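Local coordinates for protein formyltransferase (Francisella tularensis subsp. tularensis, PDB 4NV1) that belongs to the formyltransferase family and binds dTDP-4-amino-4,6-dideoxyglucose in a pocket beside its mixed beta sheet, at residues 8-11 against 15-18; 20-25 against 157-162; 24-29 against 164-169. All coordinates share one frame; numbering follows the deposited sequence.

Interaction 1. Residues 8-11 against 15-18; sequences VVTD and ILSD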
ATOM      1  N   VAL A   8      14.056  14.342  32.631  1.00 30.35           N
ATOM      2  CA  VAL A   8      13.719  13.493  31.512  1.00 30.48           C
ATOM      3  C   VAL A   8      13.330  14.410  30.395  1.00 30.48           C
ATOM      4  O   VAL A   8      12.363  15.136  30.525  1.00 35.02           O
ATOM      5  CB  VAL A   8      12.534  12.634  31.902  1.00 29.79           C
ATOM      6  CG1 VAL A   8      11.904  11.908  30.707  1.00 31.68           C
ATOM      7  CG2 VAL A   8      12.967  11.695  32.996  1.00 35.59           C
ATOM      8  N   VAL A   9      14.113  14.367  29.331  1.00 29.55           N
ATOM      9  CA  VAL A   9      13.825  15.008  28.078  1.00 30.12           C
ATOM     10  C   VAL A   9      13.261  14.079  26.992  1.00 36.39           C
ATOM     11  O   VAL A   9      13.878  13.052  26.637  1.00 31.59           O
ATOM     12  CB  VAL A   9      15.103  15.582  27.567  1.00 29.78           C
ATOM     13  CG1 VAL A   9      14.782  16.561  26.460  1.00 32.24           C
ATOM     14  CG2 VAL A   9      15.873  16.212  28.709  1.00 31.63           C
ATOM     15  N   THR A  10      12.059  14.401  26.516  1.00 33.26           N
ATOM     16  CA  THR A  10      11.426  13.683  25.407  1.00 32.87           C
ATOM     17  C   THR A  10      10.486  14.551  24.584  1.00 46.55           C
ATOM     18  O   THR A  10       9.830  15.461  25.136  1.00 36.74           O
ATOM     19  CB  THR A  10      10.545  12.540  25.906  1.00 37.89           C
ATOM     20  OG1 THR A  10      10.078  11.780  24.783  1.00 34.32           O
ATOM     21  CG2 THR A  10       9.380  13.044  26.703  1.00 36.42           C
ATOM     22  N   ASP A  11      10.424  14.250  23.284  1.00 39.01           N
ATOM     23  CA  ASP A  11       9.372  14.773  22.454  1.00 40.56           C
ATOM     24  C   ASP A  11       8.379  13.712  22.014  1.00 42.96           C
ATOM     25  O   ASP A  11       7.765  13.885  20.976  1.00 46.25           O
ATOM     26  CB  ASP A  11      10.015  15.467  21.273  1.00 39.07           C
ATOM     27  CG  ASP A  11      10.777  16.681  21.735  1.00 39.69           C
ATOM     28  OD1 ASP A  11      10.098  17.554  22.273  1.00 40.17           O
ATOM     29  OD2 ASP A  11      12.022  16.743  21.664  1.00 40.73           O
ATOM     30  N   ILE A  15       6.229   7.619  24.997  1.00 38.46           N
ATOM     31  CA  ILE A  15       7.360   7.596  25.924  1.00 36.08           C
ATOM     32  C   ILE A  15       7.116   8.470  27.155  1.00 40.63           C
ATOM     33  O   ILE A  15       7.365   8.018  28.296  1.00 35.43           O
ATOM     34  CB  ILE A  15       8.609   8.083  25.179  1.00 36.93           C
ATOM     35  CG1 ILE A  15       9.030   7.034  24.136  1.00 38.32           C
ATOM     36  CG2 ILE A  15       9.763   8.475  26.115  1.00 41.70           C
ATOM     37  CD1 ILE A  15       9.159   5.605  24.661  1.00 38.14           C
ATOM     38  N   LEU A  16       6.605   9.693  26.942  1.00 38.75           N
ATOM     39  CA  LEU A  16       6.300  10.593  28.079  1.00 40.15           C
ATOM     40  C   LEU A  16       5.335   9.893  29.029  1.00 38.72           C
ATOM     41  O   LEU A  16       5.523   9.856  30.264  1.00 40.49           O
ATOM     42  CB  LEU A  16       5.735  11.972  27.667  1.00 43.43           C
ATOM     43  CG  LEU A  16       5.162  12.782  28.856  1.00 42.56           C
ATOM     44  CD1 LEU A  16       6.286  13.027  29.862  1.00 45.05           C
ATOM     45  CD2 LEU A  16       4.470  14.107  28.508  1.00 42.73           C
ATOM     46  N   SER A  17       4.292   9.319  28.443  1.00 36.44           N
ATOM     47  CA  SER A  17       3.319   8.560  29.247  1.00 35.75           C
ATOM     48  C   SER A  17       3.873   7.293  29.950  1.00 33.92           C
ATOM     49  O   SER A  17       3.507   6.973  31.093  1.00 34.37           O
ATOM     50  CB  SER A  17       2.149   8.168  28.325  1.00 35.48           C
ATOM     51  OG  SER A  17       1.151   7.599  29.119  1.00 25.76           O
ATOM     52  N   ASP A  18       4.739   6.545  29.285  1.00 34.36           N
ATOM     53  CA  ASP A  18       5.314   5.330  29.927  1.00 33.60           C
ATOM     54  C   ASP A  18       6.258   5.604  31.107  1.00 34.25           C
ATOM     55  O   ASP A  18       6.098   5.050  32.214  1.00 29.92           O
ATOM     56  CB  ASP A  18       5.957   4.437  28.879  1.00 33.60           C
ATOM     57  CG  ASP A  18       4.911   3.702  28.023  1.00 39.90           C
ATOM     58  OD1 ASP A  18       3.743   3.603  28.456  1.00 47.89           O
ATOM     59  OD2 ASP A  18       5.224   3.210  26.912  1.00 41.31           O
TER
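Thr-10 meets Ile-15 and Leu-16 with the two branches of its side chain. The hydroxyl branch faces Ile-15: OG1 of Thr-10 lies 3.6 Å from CG2 of Ile-15 and 4.0 Å from CB of the same residue. The methyl branch faces Leu-16, with Thr-10 CG2 3.9 Å from Leu-16 CB. The side chains of Thr-10 and Leu-16 cross at about a right angle. No hydrogen bond joins the two segments, and all three residues are buried.

The branch of Ile-15 that touches is CG2, anti to the backbone N. Its CG1 arm leads away from Thr-10, toward Gln-155 and Val-159 of helix 147-170. Leu-16 also packs on Tyr-33 of strand 29-35.

The buried hydroxyl of Thr-10 is satisfied from elsewhere. It hydrogen-bonds to the carbonyl O of Cys-74 and to the backbone N of Asn-12, with a weak bond to His-75 O. These bonds fix the rotation of the side chain and so hold its methyl toward the helix. Asn-12 OD1 in turn accepts from the N of Ile-15 near the helix start. Asn-12 and His-75 both line the pocket of dTDP-4-amino-4,6-dideoxyglucose, and the side chain of Ile-15 is about 7 Å from that ligand. The contact closes the tight turn from strand 4-9 into helix 13-24, the first half of a Rossmann-like beta-alpha-beta unit.

Interaction 2. Residues 20-25 against 157-162; sequences KNIIGS and KEVELF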
ATOM      1  N   LYS A  20       6.369   8.349  32.968  1.00 42.30           N
ATOM      2  CA  LYS A  20       5.608   8.898  34.104  1.00 40.50           C
ATOM      3  C   LYS A  20       5.138   7.756  34.973  1.00 40.83           C
ATOM      4  O   LYS A  20       5.167   7.769  36.208  1.00 42.38           O
ATOM      5  CB  LYS A  20       4.349   9.626  33.617  1.00 45.82           C
ATOM      6  CG  LYS A  20       4.533  11.061  33.181  1.00 45.66           C
ATOM      7  CD  LYS A  20       4.355  12.054  34.323  1.00 47.72           C
ATOM      8  CE  LYS A  20       4.035  13.398  33.677  1.00 46.02           C
ATOM      9  NZ  LYS A  20       4.495  14.615  34.388  1.00 49.25           N
ATOM     10  N   ASN A  21       4.617   6.789  34.240  1.00 42.13           N
ATOM     11  CA  ASN A  21       4.136   5.557  34.807  1.00 43.40           C
ATOM     12  C   ASN A  21       5.156   4.759  35.599  1.00 40.35           C
ATOM     13  O   ASN A  21       4.977   4.439  36.777  1.00 36.43           O
ATOM     14  CB  ASN A  21       3.689   4.686  33.655  1.00 50.76           C
ATOM     15  CG  ASN A  21       2.377   4.081  33.952  1.00 55.75           C
ATOM     16  OD1 ASN A  21       2.300   3.140  34.737  1.00 59.15           O
ATOM     17  ND2 ASN A  21       1.327   4.696  33.425  1.00 54.74           N
ATOM     18  N   ILE A  22       6.227   4.398  34.909  1.00 34.16           N
ATOM     19  CA  ILE A  22       7.325   3.694  35.576  1.00 32.11           C
ATOM     20  C   ILE A  22       7.948   4.551  36.683  1.00 27.57           C
ATOM     21  O   ILE A  22       8.074   4.076  37.802  1.00 31.82           O
ATOM     22  CB  ILE A  22       8.381   3.307  34.535  1.00 32.34           C
ATOM     23  CG1 ILE A  22       7.762   2.251  33.619  1.00 29.77           C
ATOM     24  CG2 ILE A  22       9.687   2.861  35.198  1.00 30.01           C
ATOM     25  CD1 ILE A  22       8.305   2.384  32.236  1.00 34.44           C
ATOM     26  N   ILE A  23       8.358   5.777  36.384  1.00 30.18           N
ATOM     27  CA  ILE A  23       9.071   6.592  37.355  1.00 29.90           C
ATOM     28  C   ILE A  23       8.216   7.052  38.529  1.00 33.97           C
ATOM     29  O   ILE A  23       8.656   6.925  39.673  1.00 34.87           O
ATOM     30  CB  ILE A  23       9.760   7.794  36.737  1.00 32.52           C
ATOM     31  CG1 ILE A  23      10.788   7.344  35.717  1.00 33.97           C
ATOM     32  CG2 ILE A  23      10.564   8.585  37.762  1.00 32.42           C
ATOM     33  CD1 ILE A  23      11.129   8.462  34.753  1.00 33.58           C
ATOM     34  N   GLY A  24       7.031   7.616  38.265  1.00 39.25           N
ATOM     35  CA  GLY A  24       6.041   7.879  39.316  1.00 37.70           C
ATOM     36  C   GLY A  24       5.773   6.692  40.248  1.00 41.44           C
ATOM     37  O   GLY A  24       5.363   6.876  41.403  1.00 41.58           O
ATOM     38  N   SER A  25       6.022   5.457  39.816  1.00 36.49           N
ATOM     39  CA  SER A  25       5.817   4.332  40.735  1.00 36.89           C
ATOM     40  C   SER A  25       6.908   4.222  41.792  1.00 34.16           C
ATOM     41  O   SER A  25       6.761   3.444  42.706  1.00 42.37           O
ATOM     42  CB  SER A  25       5.635   3.003  40.000  1.00 39.59           C
ATOM     43  OG  SER A  25       6.885   2.391  39.721  1.00 41.59           O
ATOM     44  N   LYS A 157      10.265  -2.340  23.130  1.00 27.27           N
ATOM     45  CA  LYS A 157      11.433  -2.989  23.746  1.00 24.25           C
ATOM     46  C   LYS A 157      12.147  -1.954  24.639  1.00 21.17           C
ATOM     47  O   LYS A 157      12.520  -2.209  25.776  1.00 25.18           O
ATOM     48  CB  LYS A 157      12.338  -3.527  22.639  1.00 27.84           C
ATOM     49  CG  LYS A 157      13.616  -4.190  23.149  1.00 27.24           C
ATOM     50  CD  LYS A 157      13.284  -5.406  24.010  1.00 26.84           C
ATOM     51  CE  LYS A 157      12.677  -6.528  23.210  1.00 35.40           C
ATOM     52  NZ  LYS A 157      12.056  -7.462  24.177  1.00 36.88           N
ATOM     53  N   GLU A 158      12.262  -0.743  24.133  1.00 20.80           N
ATOM     54  CA  GLU A 158      12.815   0.384  24.854  1.00 22.36           C
ATOM     55  C   GLU A 158      12.222   0.507  26.209  1.00 26.07           C
ATOM     56  O   GLU A 158      12.990   0.553  27.132  1.00 21.84           O
ATOM     57  CB  GLU A 158      12.574   1.715  24.189  1.00 24.65           C
ATOM     58  CG  GLU A 158      13.507   2.079  23.043  1.00 23.69           C
ATOM     59  CD  GLU A 158      13.080   3.399  22.410  1.00 30.72           C
ATOM     60  OE1 GLU A 158      11.985   3.390  21.789  1.00 35.11           O
ATOM     61  OE2 GLU A 158      13.810   4.428  22.499  1.00 34.03           O
ATOM     62  N   VAL A 159      10.890   0.593  26.297  1.00 27.98           N
ATOM     63  CA  VAL A 159      10.170   0.706  27.566  1.00 27.84           C
ATOM     64  C   VAL A 159      10.276  -0.509  28.503  1.00 24.65           C
ATOM     65  O   VAL A 159      10.466  -0.386  29.729  1.00 23.87           O
ATOM     66  CB  VAL A 159       8.712   1.074  27.283  1.00 29.24           C
ATOM     67  CG1 VAL A 159       7.929   1.024  28.563  1.00 31.98           C
ATOM     68  CG2 VAL A 159       8.660   2.484  26.703  1.00 30.97           C
ATOM     69  N   GLU A 160      10.260  -1.696  27.916  1.00 23.51           N
ATOM     70  CA  GLU A 160      10.570  -2.907  28.661  1.00 24.24           C
ATOM     71  C   GLU A 160      12.007  -2.980  29.197  1.00 23.60           C
ATOM     72  O   GLU A 160      12.242  -3.345  30.353  1.00 22.10           O
ATOM     73  CB  GLU A 160      10.186  -4.109  27.803  1.00 29.43           C
ATOM     74  CG  GLU A 160      10.613  -5.409  28.437  1.00 34.75           C
ATOM     75  CD  GLU A 160      10.827  -6.528  27.424  1.00 41.05           C
ATOM     76  OE1 GLU A 160      11.109  -7.634  27.922  1.00 41.33           O
ATOM     77  OE2 GLU A 160      10.762  -6.327  26.183  1.00 45.27           O
ATOM     78  N   LEU A 161      12.976  -2.516  28.420  1.00 22.36           N
ATOM     79  CA  LEU A 161      14.355  -2.500  28.900  1.00 22.29           C
ATOM     80  C   LEU A 161      14.559  -1.434  29.986  1.00 24.39           C
ATOM     81  O   LEU A 161      15.209  -1.650  30.979  1.00 21.20           O
ATOM     82  CB  LEU A 161      15.355  -2.276  27.788  1.00 21.29           C
ATOM     83  CG  LEU A 161      15.436  -3.376  26.729  1.00 22.39           C
ATOM     84  CD1 LEU A 161      16.551  -3.009  25.793  1.00 22.33           C
ATOM     85  CD2 LEU A 161      15.833  -4.770  27.199  1.00 23.52           C
ATOM     86  N   PHE A 162      13.883  -0.301  29.874  1.00 24.35           N
ATOM     87  CA  PHE A 162      14.048   0.755  30.871  1.00 22.32           C
ATOM     88  C   PHE A 162      13.389   0.325  32.181  1.00 24.60           C
ATOM     89  O   PHE A 162      13.895   0.576  33.291  1.00 20.21           O
ATOM     90  CB  PHE A 162      13.400   2.021  30.316  1.00 22.01           C
ATOM     91  CG  PHE A 162      13.373   3.160  31.274  1.00 22.22           C
ATOM     92  CD1 PHE A 162      14.513   3.877  31.523  1.00 26.82           C
ATOM     93  CD2 PHE A 162      12.207   3.557  31.855  1.00 27.99           C
ATOM     94  CE1 PHE A 162      14.495   4.965  32.390  1.00 28.87           C
ATOM     95  CE2 PHE A 162      12.167   4.608  32.750  1.00 30.88           C
ATOM     96  CZ  PHE A 162      13.316   5.321  33.014  1.00 31.36           C
TER
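Ile-22 reaches Phe-162 and Val-159 with two different methyl groups. CG2 of Ile-22 sits 3.9 Å from CE2 of Phe-162 and approaches the ring obliquely. CD1 of Ile-22 reaches back toward the N-terminal side of the neighbouring helix. It lies 3.9 Å from CG1 of Val-159 and 4.1 Å from CD2 of Phe-162. The one isoleucine therefore touches two residues that are about a turn apart on helix 157-162.

Phe-162 points its ring across the gap between the helices. Its CG is anti to the backbone N (chi1 175°), and this extends the ring toward helix 20-24. Ile-23 comes at the edge of the ring, near its plane, with CD1 4.2 Å from CZ of Phe-162. Ile-23 leaves its backbone less directly toward the partner, but the end of its side chain comes nearer.

The two helices run parallel, with 1° between the axes of the short segments and 11.3 Å at closest approach. Both pack on the same mixed beta sheet of this Rossmann-like fold. Ile-23 also rests on Val-29, Val-31 and Tyr-33 of strand 29-35. Phe-162 also touches Ile-121, stacks with Phe-19 and meets Phe-72 edge-to-face.

No hydrogen bond crosses the contact. Some polar bonds leave the segments: Lys-20 pairs with Glu-51, and Glu-158 OE1 bonds to NE2 of His-75, a residue of the ligand pocket. Others stay within one segment. Ser-25 OG donates to Ile-22 O at 2.8 Å, and Ser-25 N donates to the same oxygen at 3.2 Å. Both bonds come from Ser-25 and together hold this carbonyl. On the other helix, Lys-157 NZ forms a salt bridge of 2.6 Å with Glu-160 OE2.

Interaction 3. Residues 24-29 against 164-169; sequences GSKNDV and KVIDDI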
ATOM      1  N   GLY A  24       7.031   7.616  38.265  1.00 39.25           N
ATOM      2  CA  GLY A  24       6.041   7.879  39.316  1.00 37.70           C
ATOM      3  C   GLY A  24       5.773   6.692  40.248  1.00 41.44           C
ATOM      4  O   GLY A  24       5.363   6.876  41.403  1.00 41.58           O
ATOM      5  N   SER A  25       6.022   5.457  39.816  1.00 36.49           N
ATOM      6  CA  SER A  25       5.817   4.332  40.735  1.00 36.89           C
ATOM      7  C   SER A  25       6.908   4.222  41.792  1.00 34.16           C
ATOM      8  O   SER A  25       6.761   3.444  42.706  1.00 42.37           O
ATOM      9  CB  SER A  25       5.635   3.003  40.000  1.00 39.59           C
ATOM     10  OG  SER A  25       6.885   2.391  39.721  1.00 41.59           O
ATOM     11  N   LYS A  26       7.983   4.995  41.703  1.00 32.99           N
ATOM     12  CA  LYS A  26       9.167   4.738  42.477  1.00 35.95           C
ATOM     13  C   LYS A  26       9.217   5.638  43.708  1.00 41.56           C
ATOM     14  O   LYS A  26       8.767   6.786  43.673  1.00 35.65           O
ATOM     15  CB  LYS A  26      10.404   5.094  41.662  1.00 32.80           C
ATOM     16  CG  LYS A  26      10.596   4.327  40.375  1.00 38.64           C
ATOM     17  CD  LYS A  26      10.800   2.830  40.578  1.00 35.24           C
ATOM     18  CE  LYS A  26      10.702   2.122  39.245  1.00 34.79           C
ATOM     19  NZ  LYS A  26      11.069   0.695  39.379  1.00 39.48           N
ATOM     20  N   ASN A  27       9.848   5.131  44.763  1.00 40.11           N
ATOM     21  CA  ASN A  27      10.165   5.970  45.913  1.00 45.03           C
ATOM     22  C   ASN A  27      11.378   6.835  45.660  1.00 45.49           C
ATOM     23  O   ASN A  27      12.321   6.485  44.918  1.00 48.72           O
ATOM     24  CB  ASN A  27      10.475   5.125  47.161  1.00 48.58           C
ATOM     25  CG  ASN A  27       9.308   4.260  47.584  1.00 51.03           C
ATOM     26  OD1 ASN A  27       9.489   3.090  47.928  1.00 51.20           O
ATOM     27  ND2 ASN A  27       8.096   4.810  47.495  1.00 45.74           N
ATOM     28  N   ASP A  28      11.366   7.950  46.366  1.00 42.79           N
ATOM     29  CA  ASP A  28      12.581   8.673  46.735  1.00 47.88           C
ATOM     30  C   ASP A  28      13.127   9.379  45.513  1.00 44.86           C
ATOM     31  O   ASP A  28      14.304   9.702  45.458  1.00 44.46           O
ATOM     32  CB  ASP A  28      13.639   7.763  47.378  1.00 59.71           C
ATOM     33  CG  ASP A  28      13.223   7.254  48.754  1.00 64.11           C
ATOM     34  OD1 ASP A  28      12.276   7.828  49.337  1.00 68.70           O
ATOM     35  OD2 ASP A  28      13.864   6.305  49.262  1.00 64.82           O
ATOM     36  N   VAL A  29      12.204   9.654  44.595  1.00 37.56           N
ATOM     37  CA  VAL A  29      12.464  10.216  43.304  1.00 32.29           C
ATOM     38  C   VAL A  29      11.653  11.464  43.078  1.00 33.47           C
ATOM     39  O   VAL A  29      10.436  11.447  43.184  1.00 30.41           O
ATOM     40  CB  VAL A  29      12.036   9.202  42.249  1.00 35.83           C
ATOM     41  CG1 VAL A  29      11.707   9.870  40.936  1.00 40.59           C
ATOM     42  CG2 VAL A  29      13.164   8.195  42.071  1.00 35.77           C
ATOM     43  N   LYS A 164      13.212  -2.670  33.237  1.00 25.69           N
ATOM     44  CA  LYS A 164      14.120  -3.664  33.819  1.00 25.51           C
ATOM     45  C   LYS A 164      15.335  -3.047  34.492  1.00 24.98           C
ATOM     46  O   LYS A 164      15.900  -3.641  35.388  1.00 26.29           O
ATOM     47  CB  LYS A 164      14.547  -4.634  32.726  1.00 28.70           C
ATOM     48  CG  LYS A 164      15.198  -5.934  33.204  1.00 37.35           C
ATOM     49  CD  LYS A 164      15.491  -6.936  32.083  1.00 35.30           C
ATOM     50  CE  LYS A 164      16.373  -8.089  32.559  1.00 43.62           C
ATOM     51  NZ  LYS A 164      17.295  -8.518  31.457  1.00 42.13           N
ATOM     52  N   VAL A 165      15.785  -1.865  34.085  1.00 24.85           N
ATOM     53  CA  VAL A 165      17.036  -1.368  34.623  1.00 23.01           C
ATOM     54  C   VAL A 165      16.929  -0.066  35.432  1.00 21.15           C
ATOM     55  O   VAL A 165      17.940   0.382  36.002  1.00 17.14           O
ATOM     56  CB  VAL A 165      18.138  -1.193  33.559  1.00 23.56           C
ATOM     57  CG1 VAL A 165      18.534  -2.523  32.918  1.00 24.91           C
ATOM     58  CG2 VAL A 165      17.790  -0.090  32.545  1.00 21.82           C
ATOM     59  N   ILE A 166      15.734   0.521  35.526  1.00 20.68           N
ATOM     60  CA  ILE A 166      15.584   1.826  36.238  1.00 21.13           C
ATOM     61  C   ILE A 166      15.986   1.750  37.738  1.00 22.53           C
ATOM     62  O   ILE A 166      16.707   2.624  38.250  1.00 19.26           O
ATOM     63  CB  ILE A 166      14.139   2.374  36.014  1.00 19.87           C
ATOM     64  CG1 ILE A 166      13.925   3.714  36.719  1.00 21.27           C
ATOM     65  CG2 ILE A 166      13.077   1.440  36.597  1.00 21.64           C
ATOM     66  CD1 ILE A 166      14.980   4.739  36.423  1.00 21.72           C
ATOM     67  N   ASP A 167      15.630   0.645  38.406  1.00 23.28           N
ATOM     68  CA  ASP A 167      16.107   0.440  39.796  1.00 26.24           C
ATOM     69  C   ASP A 167      17.626   0.477  39.996  1.00 26.87           C
ATOM     70  O   ASP A 167      18.165   1.249  40.818  1.00 24.97           O
ATOM     71  CB  ASP A 167      15.493  -0.821  40.423  1.00 28.40           C
ATOM     72  CG  ASP A 167      14.021  -0.631  40.744  1.00 33.16           C
ATOM     73  OD1 ASP A 167      13.481   0.518  40.745  1.00 36.64           O
ATOM     74  OD2 ASP A 167      13.337  -1.651  40.956  1.00 38.54           O
ATOM     75  N   ASP A 168      18.316  -0.254  39.143  1.00 25.07           N
ATOM     76  CA  ASP A 168      19.763  -0.290  39.197  1.00 25.89           C
ATOM     77  C   ASP A 168      20.365   1.079  38.976  1.00 28.32           C
ATOM     78  O   ASP A 168      21.355   1.471  39.619  1.00 28.58           O
ATOM     79  CB  ASP A 168      20.361  -1.164  38.091  1.00 26.07           C
ATOM     80  CG  ASP A 168      20.142  -2.658  38.302  1.00 32.36           C
ATOM     81  OD1 ASP A 168      20.597  -3.433  37.423  1.00 36.31           O
ATOM     82  OD2 ASP A 168      19.518  -3.063  39.310  1.00 33.86           O
ATOM     83  N   ILE A 169      19.827   1.773  37.982  1.00 25.34           N
ATOM     84  CA  ILE A 169      20.284   3.114  37.738  1.00 23.66           C
ATOM     85  C   ILE A 169      19.949   4.043  38.922  1.00 20.39           C
ATOM     86  O   ILE A 169      20.733   4.909  39.232  1.00 21.47           O
ATOM     87  CB  ILE A 169      19.679   3.698  36.431  1.00 23.08           C
ATOM     88  CG1 ILE A 169      20.161   2.973  35.187  1.00 21.07           C
ATOM     89  CG2 ILE A 169      19.950   5.184  36.301  1.00 23.08           C
ATOM     90  CD1 ILE A 169      19.242   3.049  33.957  1.00 19.91           C
TER
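Segment 24-29 is largely an irregular loop that passes beside helix 164-169, with Lys-26 CA 8.6 Å from Asp-167 CA at the nearest point. Lys-26 spans this gap with its side chain. The chain bends at chi2 (-63°) and then runs extended to its ammonium group. Lys-26 NZ makes a salt bridge and hydrogen bond of 2.8 Å to OD1 of Asp-167. The ammonium lies above the carboxylate, 39° out of its plane. The second oxygen, OD2 of Asp-167, is 3.6 Å from Lys-26 NZ, so the pairing is mainly through OD1.

The loop links helix 13-24 to strand 29-35, within the first beta-alpha-beta unit of the Rossmann-like fold. The salt bridge therefore ties this connection to the late part of helix 147-170, which kinks where the backbone N of Asp-167 and of Asp-168 has no hydrogen bond to the turn before.

Ile-166 supplies an apolar neighbour beside the ion pair. Its CG2 lies 3.6 Å from CE of Lys-26 and 3.5 Å from NZ of the same lysine. Ile-166 is buried and also touches Ile-22 and Phe-72, whereas Asp-167 is exposed.

How the interactions relate
The three interactions follow one flank of the mixed sheet, on the same side of the chain's centre. Interaction 1 comes first in the chain, at the start of helix 13-24. Interaction 2 uses the later turns of that helix, and interaction 3 the loop that follows it. The centres of interactions 1 and 2 are about 10 Å apart. Those of interactions 2 and 3 are about 9 Å apart, and those of interactions 1 and 3 about 15 Å. Helix 147-170 serves both 2 and 3, which share Gly-24 and Ser-25. Ile-15 and Val-159 connect 1 to 2; Ile-22 and Ile-166 connect 2 to 3. Packing thus runs continuously from near the ligand pocket to the partly exposed far end.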